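Local coordinates for protease (Helicobacter pylori, PDB 5EUF), which probably cleaves the cytoplasmic domain of human junctional adhesion molecule A as a zinc-dependent M16-family peptidase, compromising the gastric epithelial barrier, at residues Ser281-Ser286 with Glu335-Gly340; Lys64-Gly69 with Phe109-Gly114; Ala154-Pro159 with Gly236-Val241; Pro6-Val11 with Gly370-Tyr375. All blocks are in the same frame, centred on the assembly; numbering follows the deposited sequence.

Interaction 1: Ser281-Ser286 with Glu335-Gly340; sequences SSWLQS and EKLKKG
Trp283 reaches across to Lys336 and Leu337 with the six-membered end of its indole. From CB, the side chain leaves with CG anti to its carbonyl carbon (chi1 -75°), which sends the ring toward the end of helix 323-338. NE1, on the five-membered part, turns instead to the carboxylate of Glu346 and is hydrogen-bonded there. Farther out, CZ3 lies 3.9 Å from CB of Leu337, and the two side chains cross at about a right angle. At the outermost corner, CH2 passes 4.4 Å from CE of Lys336. The tip of that lysine rises over the ring: NZ is 4.5 Å from the centroid of the six-membered ring of Trp283 and 8° off its normal, which is cation-pi geometry. An extended lysine chain carries the ammonium there.

Both backbones are closed off locally. Ser282 OG accepts Gln285 N at 3.2 Å, a capping bond at the start of helix 284-289. Ser282 O takes the N and OG of Ser286 from opposite faces of its plane, the OG bond being 2.8 Å long. Gly340, with positive phi, completes a Schellman motif after helix 323-338.

Buried indole carbon thus meets aliphatic carbon and a cationic tip, while its N-H is satisfied by Glu346; the ring's electron-rich face would be expected to stabilise the lysine charge by electrostatic attraction.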
loop_
_atom_site.group_PDB
_atom_site.type_symbol
_atom_site.label_atom_id
_atom_site.label_comp_id
_atom_site.label_asym_id
_atom_site.label_seq_id
_atom_site.Cartn_x
_atom_site.Cartn_y
_atom_site.Cartn_z
ATOM N N SER B 281 15.414 32.753 9.946
ATOM C CA SER B 281 15.895 33.550 8.825
ATOM C C SER B 281 15.604 32.867 7.492
ATOM O O SER B 281 16.056 33.317 6.440
ATOM C CB SER B 281 17.397 33.811 8.966
ATOM O OG SER B 281 17.893 34.564 7.872
ATOM N N SER B 282 14.844 31.778 7.542
ATOM C CA SER B 282 14.526 31.014 6.343
ATOM C C SER B 282 13.613 31.801 5.411
ATOM O O SER B 282 13.065 32.835 5.791
ATOM C CB SER B 282 13.872 29.679 6.713
ATOM O OG SER B 282 12.561 29.868 7.219
ATOM N N TRP B 283 13.456 31.307 4.188
ATOM C CA TRP B 283 12.589 31.954 3.212
ATOM C C TRP B 283 11.122 31.789 3.590
ATOM O O TRP B 283 10.337 32.726 3.469
ATOM C CB TRP B 283 12.841 31.396 1.808
ATOM C CG TRP B 283 14.111 31.892 1.178
ATOM C CD1 TRP B 283 15.116 32.582 1.790
ATOM C CD2 TRP B 283 14.505 31.741 -0.192
ATOM N NE1 TRP B 283 16.114 32.866 0.887
ATOM C CE2 TRP B 283 15.763 32.362 -0.336
ATOM C CE3 TRP B 283 13.917 31.140 -1.312
ATOM C CZ2 TRP B 283 16.443 32.398 -1.552
ATOM C CZ3 TRP B 283 14.594 31.176 -2.518
ATOM C CH2 TRP B 283 15.844 31.802 -2.628
ATOM N N LEU B 284 10.756 30.597 4.056
ATOM C CA LEU B 284 9.374 30.328 4.440
ATOM C C LEU B 284 8.943 31.164 5.641
ATOM O O LEU B 284 7.776 31.536 5.761
ATOM C CB LEU B 284 9.179 28.842 4.747
ATOM C CG LEU B 284 9.260 27.896 3.548
ATOM C CD1 LEU B 284 8.863 26.482 3.947
ATOM C CD2 LEU B 284 8.388 28.404 2.416
ATOM N N GLN B 285 9.885 31.461 6.528
ATOM C CA GLN B 285 9.580 32.248 7.715
ATOM C C GLN B 285 9.364 33.721 7.384
ATOM O O GLN B 285 8.308 34.281 7.672
ATOM C CB GLN B 285 10.697 32.111 8.753
ATOM C CG GLN B 285 10.330 31.248 9.955
ATOM C CD GLN B 285 9.275 31.889 10.839
ATOM O OE1 GLN B 285 9.071 33.106 10.806
ATOM N NE2 GLN B 285 8.596 31.072 11.637
ATOM N N SER B 286 10.364 34.343 6.771
ATOM C CA SER B 286 10.346 35.788 6.573
ATOM C C SER B 286 9.599 36.217 5.311
ATOM O O SER B 286 9.722 37.362 4.874
ATOM C CB SER B 286 11.778 36.329 6.540
ATOM O OG SER B 286 12.587 35.589 5.644
ATOM N N GLU B 335 10.438 28.501 -7.725
ATOM C CA GLU B 335 10.705 29.004 -9.067
ATOM C C GLU B 335 11.760 30.099 -8.988
ATOM O O GLU B 335 12.690 30.138 -9.793
ATOM C CB GLU B 335 9.426 29.527 -9.726
ATOM C CG GLU B 335 8.411 28.439 -10.059
ATOM C CD GLU B 335 7.074 29.003 -10.513
ATOM O OE1 GLU B 335 6.182 28.208 -10.883
ATOM O OE2 GLU B 335 6.913 30.242 -10.497
ATOM N N LYS B 336 11.608 30.979 -8.001
ATOM C CA LYS B 336 12.593 32.020 -7.727
ATOM C C LYS B 336 13.945 31.397 -7.387
ATOM O O LYS B 336 14.993 31.880 -7.821
ATOM C CB LYS B 336 12.119 32.920 -6.584
ATOM C CG LYS B 336 13.167 33.899 -6.089
ATOM C CD LYS B 336 12.775 34.519 -4.756
ATOM C CE LYS B 336 13.908 35.371 -4.194
ATOM N NZ LYS B 336 13.642 35.810 -2.796
ATOM N N LEU B 337 13.910 30.319 -6.610
ATOM C CA LEU B 337 15.115 29.566 -6.278
ATOM C C LEU B 337 15.742 28.947 -7.523
ATOM O O LEU B 337 16.937 29.101 -7.765
ATOM C CB LEU B 337 14.798 28.472 -5.257
ATOM C CG LEU B 337 15.864 27.390 -5.064
ATOM C CD1 LEU B 337 17.153 27.986 -4.533
ATOM C CD2 LEU B 337 15.358 26.297 -4.137
ATOM N N LYS B 338 14.927 28.254 -8.314
ATOM C CA LYS B 338 15.415 27.575 -9.510
ATOM C C LYS B 338 15.970 28.554 -10.546
ATOM O O LYS B 338 16.748 28.165 -11.417
ATOM C CB LYS B 338 14.305 26.721 -10.131
ATOM C CG LYS B 338 14.028 25.436 -9.365
ATOM C CD LYS B 338 13.072 24.517 -10.111
ATOM C CE LYS B 338 11.653 25.053 -10.102
ATOM N NZ LYS B 338 10.706 24.092 -10.733
ATOM N N LYS B 339 15.577 29.820 -10.446
ATOM C CA LYS B 339 16.141 30.860 -11.302
ATOM C C LYS B 339 17.572 31.183 -10.878
ATOM O O LYS B 339 18.315 31.837 -11.608
ATOM C CB LYS B 339 15.279 32.125 -11.270
ATOM C CG LYS B 339 13.996 32.033 -12.089
ATOM C CD LYS B 339 13.175 33.311 -11.977
ATOM C CE LYS B 339 11.904 33.242 -12.816
ATOM N NZ LYS B 339 12.185 33.259 -14.280
ATOM N N GLY B 340 17.951 30.720 -9.689
ATOM C CA GLY B 340 19.304 30.894 -9.194
ATOM C C GLY B 340 19.476 32.124 -8.325
ATOM O O GLY B 340 20.588 32.630 -8.171
#

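Interaction 2: Lys64-Gly69 with Phe109-Gly114; sequences KNLKAG and FAETMG
Glu111 OE2 is the gripped atom here. The N-H of Asn65 reaches it at 2.9 Å with an N-H...O angle of 136°, arriving from above the carboxylate, 40° out of its plane. Thr63 OG1, in the same loop just ahead of Lys64, is hydrogen-bonded to the same oxygen, and Ser115 OG, just past the helix, adds a weak bond.

The carboxylate gets there through a bent chain. Glu111 leaves helix 102-113 with CG anti to the backbone N (chi1 -171°), then turns at chi2, which brings OE2 against the backbone of the loop. The same bend presents the methylene CG to Leu66, whose CD1 lies 3.7 Å from it and whose CG is equally near. The isobutyl group packs on this aliphatic part of the glutamate and also touches Phe71 and Ile74 of helix 70-77. CB of Lys64 stands 3.8 Å from Glu111 OE2, while the rest of that lysine runs out, fully extended, away from the helix.

On the helix itself, Thr112 OG1 bonds back to Phe109 O at 3.1 Å, which ties the threonine side chain to its own turn.

One carboxylate oxygen collecting a peptide N-H and hydroxyl groups is consistent with an ionised Glu111, whose negative charge these neutral donors would be expected to stabilise as the loop following helix 51-58 is fastened to the end of helix 102-113.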
loop_
_atom_site.group_PDB
_atom_site.type_symbol
_atom_site.label_atom_id
_atom_site.label_comp_id
_atom_site.label_asym_id
_atom_site.label_seq_id
_atom_site.Cartn_x
_atom_site.Cartn_y
_atom_site.Cartn_z
ATOM N N LYS B 64 13.894 -11.652 31.746
ATOM C CA LYS B 64 14.221 -12.794 32.595
ATOM C C LYS B 64 14.503 -12.358 34.028
ATOM O O LYS B 64 14.182 -13.073 34.975
ATOM C CB LYS B 64 15.425 -13.557 32.034
ATOM C CG LYS B 64 15.884 -14.738 32.879
ATOM C CD LYS B 64 17.095 -15.427 32.263
ATOM C CE LYS B 64 17.561 -16.599 33.120
ATOM N NZ LYS B 64 18.728 -17.307 32.523
ATOM N N ASN B 65 15.094 -11.177 34.184
ATOM C CA ASN B 65 15.461 -10.676 35.504
ATOM C C ASN B 65 14.684 -9.424 35.899
ATOM O O ASN B 65 14.436 -9.182 37.081
ATOM C CB ASN B 65 16.963 -10.393 35.559
ATOM C CG ASN B 65 17.796 -11.610 35.219
ATOM O OD1 ASN B 65 18.633 -11.573 34.316
ATOM N ND2 ASN B 65 17.568 -12.703 35.938
ATOM N N LEU B 66 14.299 -8.635 34.903
ATOM C CA LEU B 66 13.581 -7.389 35.146
ATOM C C LEU B 66 12.068 -7.560 35.060
ATOM O O LEU B 66 11.558 -8.250 34.177
ATOM C CB LEU B 66 14.025 -6.316 34.149
ATOM C CG LEU B 66 15.484 -5.871 34.222
ATOM C CD1 LEU B 66 15.775 -4.845 33.139
ATOM C CD2 LEU B 66 15.788 -5.309 35.600
ATOM N N LYS B 67 11.359 -6.926 35.987
ATOM C CA LYS B 67 9.908 -6.836 35.909
ATOM C C LYS B 67 9.538 -5.684 34.977
ATOM O O LYS B 67 10.386 -4.859 34.639
ATOM C CB LYS B 67 9.298 -6.635 37.298
ATOM N N ALA B 68 8.280 -5.634 34.554
ATOM C CA ALA B 68 7.836 -4.584 33.643
ATOM C C ALA B 68 7.949 -3.212 34.304
ATOM O O ALA B 68 7.307 -2.946 35.319
ATOM C CB ALA B 68 6.409 -4.841 33.186
ATOM N N GLY B 69 8.780 -2.352 33.725
ATOM C CA GLY B 69 8.977 -1.016 34.255
ATOM C C GLY B 69 10.127 -0.935 35.238
ATOM O O GLY B 69 10.476 0.151 35.703
ATOM N N PHE B 109 20.568 -3.262 28.954
ATOM C CA PHE B 109 20.320 -3.357 27.521
ATOM C C PHE B 109 20.505 -4.784 27.019
ATOM O O PHE B 109 19.793 -5.227 26.117
ATOM C CB PHE B 109 21.233 -2.402 26.754
ATOM C CG PHE B 109 20.689 -1.007 26.645
ATOM C CD1 PHE B 109 19.332 -0.792 26.475
ATOM C CD2 PHE B 109 21.532 0.090 26.717
ATOM C CE1 PHE B 109 18.826 0.491 26.375
ATOM C CE2 PHE B 109 21.031 1.375 26.617
ATOM C CZ PHE B 109 19.678 1.575 26.446
ATOM N N ALA B 110 21.455 -5.503 27.605
ATOM C CA ALA B 110 21.639 -6.910 27.275
ATOM C C ALA B 110 20.440 -7.700 27.785
ATOM O O ALA B 110 20.034 -8.700 27.192
ATOM C CB ALA B 110 22.928 -7.439 27.873
ATOM N N GLU B 111 19.876 -7.220 28.886
ATOM C CA GLU B 111 18.725 -7.846 29.522
ATOM C C GLU B 111 17.468 -7.781 28.645
ATOM O O GLU B 111 16.590 -8.636 28.745
ATOM C CB GLU B 111 18.463 -7.180 30.876
ATOM C CG GLU B 111 17.423 -7.868 31.730
ATOM C CD GLU B 111 17.854 -9.253 32.167
ATOM O OE1 GLU B 111 19.065 -9.453 32.405
ATOM O OE2 GLU B 111 16.980 -10.139 32.269
ATOM N N THR B 112 17.385 -6.771 27.782
ATOM C CA THR B 112 16.212 -6.599 26.930
ATOM C C THR B 112 16.438 -7.105 25.504
ATOM O O THR B 112 15.485 -7.321 24.753
ATOM C CB THR B 112 15.777 -5.121 26.857
ATOM O OG1 THR B 112 16.822 -4.339 26.268
ATOM C CG2 THR B 112 15.465 -4.583 28.244
HETATM N N MSE B 113 17.699 -7.284 25.128
HETATM C CA MSE B 113 18.025 -7.712 23.773
HETATM C C MSE B 113 17.785 -9.203 23.571
HETATM O O MSE B 113 16.970 -9.601 22.738
HETATM C CB MSE B 113 19.477 -7.372 23.438
HETATM C CG MSE B 113 19.946 -7.922 22.102
HETATM SE SE MSE B 113 21.379 -6.855 21.332
HETATM C CE MSE B 113 22.836 -8.124 21.483
ATOM N N GLY B 114 18.497 -10.028 24.333
ATOM C CA GLY B 114 18.425 -11.466 24.155
ATOM C C GLY B 114 17.773 -12.185 25.315
ATOM O O GLY B 114 18.096 -13.337 25.603
#

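Interaction 3: Ala154-Pro159 with Gly236-Val241; sequences AYVYHP and GARTAV
Ala154 and Arg238 mark the closest backbone approach, with their CA atoms 6.8 Å apart, where the last residue of helix 142-154 faces the first residue of strand 238-243. CB of Ala154 points away from the strand, leaving its carbonyl as the group presented to the arginine.

Arg238 does the reaching. Its CG is anti to the carbonyl carbon (chi1 -56°) and the chain then runs straight from CG to NE, which delivers the guanidinium to the helix end. NH1 stands 2.7 Å from Ala154 O, yet the angle is too poor to count the pair as a hydrogen bond, and at this resolution the short distance carries little weight. That carbonyl oxygen does have a hydrogen bond from Lys257 NZ. Val156 comes at the guanidinium through one methyl: CG2 is 3.4 Å from NH1 of Arg238 and 4.0 Å from its CZ, neither over the face nor at the edge, and the two side chains cross obliquely.

Strand 238-243 is one of the two outermost strands, within its own chain, of the five-stranded mixed sheet that lies largely in the inactive M16 half. Residues Arg238 to Ala240 pair antiparallel with a strand of the second subunit, so that the sheet continues across the dimer interface.

One carboxylate oxygen, Glu231 OE2, accepts both Val156 N and Tyr157 N in the segment after the helix, and Val156 O bonds to His161 of the second subunit. Farther along, Pro159 CD sits 3.3 Å above the plane of the His158 ring, offset toward the rim.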
loop_
_atom_site.group_PDB
_atom_site.type_symbol
_atom_site.label_atom_id
_atom_site.label_comp_id
_atom_site.label_asym_id
_atom_site.label_seq_id
_atom_site.Cartn_x
_atom_site.Cartn_y
_atom_site.Cartn_z
ATOM N N ALA B 154 2.618 9.966 -1.659
ATOM C CA ALA B 154 3.936 10.068 -2.277
ATOM C C ALA B 154 4.510 8.702 -2.641
ATOM O O ALA B 154 5.161 8.551 -3.675
ATOM C CB ALA B 154 4.890 10.812 -1.354
ATOM N N TYR B 155 4.273 7.719 -1.778
ATOM C CA TYR B 155 4.736 6.355 -2.014
ATOM C C TYR B 155 3.550 5.416 -2.203
ATOM O O TYR B 155 2.530 5.539 -1.524
ATOM C CB TYR B 155 5.607 5.862 -0.858
ATOM C CG TYR B 155 6.903 6.622 -0.662
ATOM C CD1 TYR B 155 8.056 6.261 -1.351
ATOM C CD2 TYR B 155 6.980 7.683 0.231
ATOM C CE1 TYR B 155 9.245 6.939 -1.167
ATOM C CE2 TYR B 155 8.167 8.369 0.424
ATOM C CZ TYR B 155 9.295 7.991 -0.278
ATOM O OH TYR B 155 10.477 8.673 -0.089
ATOM N N VAL B 156 3.693 4.471 -3.122
ATOM C CA VAL B 156 2.597 3.576 -3.473
ATOM C C VAL B 156 2.935 2.130 -3.127
ATOM O O VAL B 156 2.070 1.352 -2.724
ATOM C CB VAL B 156 2.265 3.683 -4.975
ATOM C CG1 VAL B 156 1.160 2.717 -5.358
ATOM C CG2 VAL B 156 1.873 5.110 -5.325
ATOM N N TYR B 157 4.209 1.785 -3.260
ATOM C CA TYR B 157 4.629 0.398 -3.172
ATOM C C TYR B 157 5.613 0.170 -2.030
ATOM O O TYR B 157 5.451 -0.756 -1.232
ATOM C CB TYR B 157 5.240 -0.030 -4.508
ATOM C CG TYR B 157 5.659 -1.475 -4.573
ATOM C CD1 TYR B 157 4.848 -2.478 -4.060
ATOM C CD2 TYR B 157 6.857 -1.840 -5.168
ATOM C CE1 TYR B 157 5.227 -3.801 -4.122
ATOM C CE2 TYR B 157 7.241 -3.160 -5.243
ATOM C CZ TYR B 157 6.425 -4.137 -4.717
ATOM O OH TYR B 157 6.811 -5.455 -4.784
ATOM N N HIS B 158 6.632 1.019 -1.956
ATOM C CA HIS B 158 7.644 0.931 -0.908
ATOM C C HIS B 158 7.010 1.137 0.469
ATOM O O HIS B 158 6.040 1.882 0.598
ATOM C CB HIS B 158 8.745 1.963 -1.162
ATOM C CG HIS B 158 9.929 1.828 -0.261
ATOM N ND1 HIS B 158 10.079 2.575 0.887
ATOM C CD2 HIS B 158 11.025 1.037 -0.342
ATOM C CE1 HIS B 158 11.215 2.248 1.476
ATOM N NE2 HIS B 158 11.808 1.317 0.750
ATOM N N PRO B 159 7.544 0.462 1.502
ATOM C CA PRO B 159 7.039 0.588 2.877
ATOM C C PRO B 159 6.963 2.021 3.417
ATOM O O PRO B 159 6.337 2.236 4.455
ATOM C CB PRO B 159 8.046 -0.231 3.682
ATOM C CG PRO B 159 8.470 -1.289 2.745
ATOM C CD PRO B 159 8.517 -0.638 1.386
ATOM N N GLY B 236 4.951 11.604 -12.422
ATOM C CA GLY B 236 4.096 12.777 -12.478
ATOM C C GLY B 236 3.491 13.145 -11.136
ATOM O O GLY B 236 3.573 12.383 -10.169
ATOM N N ALA B 237 2.868 14.319 -11.087
ATOM C CA ALA B 237 2.355 14.885 -9.842
ATOM C C ALA B 237 1.278 14.022 -9.192
ATOM O O ALA B 237 0.452 13.421 -9.875
ATOM C CB ALA B 237 1.816 16.286 -10.095
ATOM N N ARG B 238 1.296 13.969 -7.864
ATOM C CA ARG B 238 0.277 13.253 -7.102
ATOM C C ARG B 238 -0.343 14.175 -6.060
ATOM O O ARG B 238 0.372 14.827 -5.302
ATOM C CB ARG B 238 0.873 12.013 -6.430
ATOM C CG ARG B 238 1.546 11.051 -7.396
ATOM C CD ARG B 238 2.249 9.910 -6.676
ATOM N NE ARG B 238 2.995 9.072 -7.612
ATOM C CZ ARG B 238 3.771 8.054 -7.255
ATOM N NH1 ARG B 238 3.913 7.738 -5.976
ATOM N NH2 ARG B 238 4.412 7.351 -8.180
ATOM N N THR B 239 -1.670 14.249 -6.035
ATOM C CA THR B 239 -2.358 15.081 -5.049
ATOM C C THR B 239 -3.439 14.321 -4.287
ATOM O O THR B 239 -3.931 13.281 -4.733
ATOM C CB THR B 239 -3.021 16.319 -5.691
ATOM O OG1 THR B 239 -4.178 15.915 -6.436
ATOM C CG2 THR B 239 -2.048 17.053 -6.599
ATOM N N ALA B 240 -3.804 14.869 -3.135
ATOM C CA ALA B 240 -4.847 14.312 -2.292
ATOM C C ALA B 240 -5.374 15.389 -1.353
ATOM O O ALA B 240 -4.601 16.122 -0.739
ATOM C CB ALA B 240 -4.320 13.127 -1.505
ATOM N N VAL B 241 -6.693 15.494 -1.254
ATOM C CA VAL B 241 -7.302 16.438 -0.329
ATOM C C VAL B 241 -7.858 15.689 0.871
ATOM O O VAL B 241 -8.539 14.676 0.717
ATOM C CB VAL B 241 -8.422 17.253 -1.003
ATOM C CG1 VAL B 241 -9.175 18.077 0.029
ATOM C CG2 VAL B 241 -7.844 18.145 -2.089
#

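Interaction 4: Pro6-Val11 with Gly370-Tyr375; sequences PKHESV and GLFADY
The aromatic part of this contact is a pair of rings, His8 and Phe372, in an offset edge-to-face arrangement. Their centroids are 6.0 Å apart and the planes make an angle of 63°, with the edge of the phenyl group directed at the face of the imidazole. The nearest atoms are His8 ND1 and Phe372 CE2, separated by 4.3 Å, and ND1 lies near the plane of the phenyl ring. Phe372 takes up this pose with CG anti to the carbonyl carbon (chi1 -85°), projecting from helix 365-376 so that it spans a gap of 10.1 Å between its CA and that of His8.

A second kind of approach is polar against aromatic. Pro6 O meets the same ring at its rim, near the ring plane, 3.8 Å from Phe372 CZ. Since the rim of a phenyl group carries the slightly positive hydrogens, this direction is consistent with a weak electrostatic attraction.

The proline ring itself stays farther off: CB of Pro6 is 4.9 Å from Phe372 CE1. Apolar contact comes from outside the two segments, where Val22 of strand 18-23 touches both Pro6 and Phe372. Leu381 of helix 381-385 adds a contact to His8.

The contact joins the residues leading into strand 9-12, an outermost strand of the six-stranded mixed sheet, to a helix from the second half of the chain. It is thus a meeting of the two alpha/beta halves that characterise M16 peptidases.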
loop_
_atom_site.group_PDB
_atom_site.type_symbol
_atom_site.label_atom_id
_atom_site.label_comp_id
_atom_site.label_asym_id
_atom_site.label_seq_id
_atom_site.Cartn_x
_atom_site.Cartn_y
_atom_site.Cartn_z
ATOM N N PRO B 6 35.275 13.693 16.144
ATOM C CA PRO B 6 35.838 12.759 17.128
ATOM C C PRO B 6 36.244 11.414 16.537
ATOM O O PRO B 6 35.465 10.796 15.811
ATOM C CB PRO B 6 34.693 12.576 18.125
ATOM C CG PRO B 6 33.944 13.848 18.057
ATOM C CD PRO B 6 34.015 14.289 16.621
ATOM N N LYS B 7 37.458 10.973 16.848
ATOM C CA LYS B 7 37.918 9.654 16.436
ATOM C C LYS B 7 37.123 8.581 17.171
ATOM O O LYS B 7 36.535 8.842 18.220
ATOM C CB LYS B 7 39.417 9.496 16.702
ATOM N N HIS B 8 37.105 7.374 16.619
ATOM C CA HIS B 8 36.345 6.281 17.213
ATOM C C HIS B 8 37.061 4.945 17.051
ATOM O O HIS B 8 38.009 4.825 16.275
ATOM C CB HIS B 8 34.958 6.194 16.580
ATOM C CG HIS B 8 34.973 5.676 15.176
ATOM N ND1 HIS B 8 35.351 6.452 14.101
ATOM C CD2 HIS B 8 34.665 4.458 14.672
ATOM C CE1 HIS B 8 35.271 5.734 12.994
ATOM N NE2 HIS B 8 34.857 4.521 13.313
ATOM N N GLU B 9 36.599 3.942 17.790
ATOM C CA GLU B 9 37.104 2.583 17.634
ATOM C C GLU B 9 35.947 1.594 17.514
ATOM O O GLU B 9 35.026 1.599 18.330
ATOM C CB GLU B 9 38.014 2.200 18.803
ATOM C CG GLU B 9 39.302 3.008 18.878
ATOM C CD GLU B 9 40.399 2.287 19.640
ATOM O OE1 GLU B 9 41.312 2.967 20.154
ATOM O OE2 GLU B 9 40.354 1.040 19.716
ATOM N N SER B 10 35.996 0.754 16.485
ATOM C CA SER B 10 34.935 -0.214 16.241
ATOM C C SER B 10 35.409 -1.647 16.464
ATOM O O SER B 10 36.545 -2.000 16.144
ATOM C CB SER B 10 34.390 -0.066 14.820
ATOM O OG SER B 10 33.387 -1.033 14.555
ATOM N N VAL B 11 34.522 -2.465 17.020
ATOM C CA VAL B 11 34.791 -3.878 17.242
ATOM C C VAL B 11 33.527 -4.690 16.975
ATOM O O VAL B 11 32.455 -4.368 17.488
ATOM C CB VAL B 11 35.288 -4.150 18.681
ATOM C CG1 VAL B 11 35.156 -5.625 19.031
ATOM C CG2 VAL B 11 36.728 -3.684 18.850
ATOM N N GLY B 370 23.769 11.008 18.313
ATOM C CA GLY B 370 22.733 11.158 17.307
ATOM C C GLY B 370 23.279 11.231 15.893
ATOM O O GLY B 370 22.659 10.734 14.953
ATOM N N LEU B 371 24.444 11.853 15.738
ATOM C CA LEU B 371 25.091 11.931 14.435
ATOM C C LEU B 371 25.575 10.556 13.989
ATOM O O LEU B 371 25.240 10.094 12.897
ATOM C CB LEU B 371 26.263 12.913 14.467
ATOM C CG LEU B 371 25.918 14.386 14.691
ATOM C CD1 LEU B 371 27.176 15.238 14.689
ATOM C CD2 LEU B 371 24.936 14.875 13.638
ATOM N N PHE B 372 26.362 9.908 14.843
ATOM C CA PHE B 372 26.914 8.591 14.539
ATOM C C PHE B 372 25.831 7.541 14.321
ATOM O O PHE B 372 25.961 6.683 13.450
ATOM C CB PHE B 372 27.848 8.133 15.659
ATOM C CG PHE B 372 29.250 8.650 15.530
ATOM C CD1 PHE B 372 29.600 9.883 16.051
ATOM C CD2 PHE B 372 30.223 7.896 14.896
ATOM C CE1 PHE B 372 30.892 10.358 15.937
ATOM C CE2 PHE B 372 31.514 8.365 14.781
ATOM C CZ PHE B 372 31.850 9.598 15.302
ATOM N N ALA B 373 24.767 7.616 15.114
ATOM C CA ALA B 373 23.697 6.626 15.060
ATOM C C ALA B 373 23.089 6.520 13.666
ATOM O O ALA B 373 22.817 5.423 13.179
ATOM C CB ALA B 373 22.620 6.958 16.077
ATOM N N ASP B 374 22.887 7.663 13.024
ATOM C CA ASP B 374 22.253 7.686 11.715
ATOM C C ASP B 374 23.172 7.123 10.636
ATOM O O ASP B 374 22.709 6.472 9.699
ATOM C CB ASP B 374 21.821 9.110 11.362
ATOM C CG ASP B 374 20.646 9.586 12.199
ATOM O OD1 ASP B 374 19.719 8.779 12.432
ATOM O OD2 ASP B 374 20.649 10.760 12.627
ATOM N N TYR B 375 24.473 7.354 10.779
ATOM C CA TYR B 375 25.434 6.957 9.752
ATOM C C TYR B 375 26.009 5.561 9.981
ATOM O O TYR B 375 26.485 4.922 9.043
ATOM C CB TYR B 375 26.564 7.988 9.667
ATOM C CG TYR B 375 26.142 9.272 8.988
ATOM C CD1 TYR B 375 25.404 10.231 9.669
ATOM C CD2 TYR B 375 26.470 9.518 7.662
ATOM C CE1 TYR B 375 25.009 11.401 9.050
ATOM C CE2 TYR B 375 26.082 10.685 7.036
ATOM C CZ TYR B 375 25.351 11.623 7.734
ATOM O OH TYR B 375 24.958 12.786 7.114
#

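In the fold
Interaction 4 spans almost the whole chain: its segments 6-11 and 370-375 enclose the other three, which follow in series as interaction 2, interaction 3 and interaction 1. Interactions 2 and 1, in the insulinase and inactive M16 regions, lie on opposite sides of the chain's centre with centres about 50 Å apart. Interaction 3 is centred about 25 Å from interaction 1 and about 40 Å from interaction 2. Interactions 2 and 4 come nearest, about 11 Å between closest atoms. Interactions 1 and 2 thus lie within separate parts of a two-part fold, interaction 4 bridges the N-terminal residues and a helix late in the chain, and interaction 3 alone touches the second subunit.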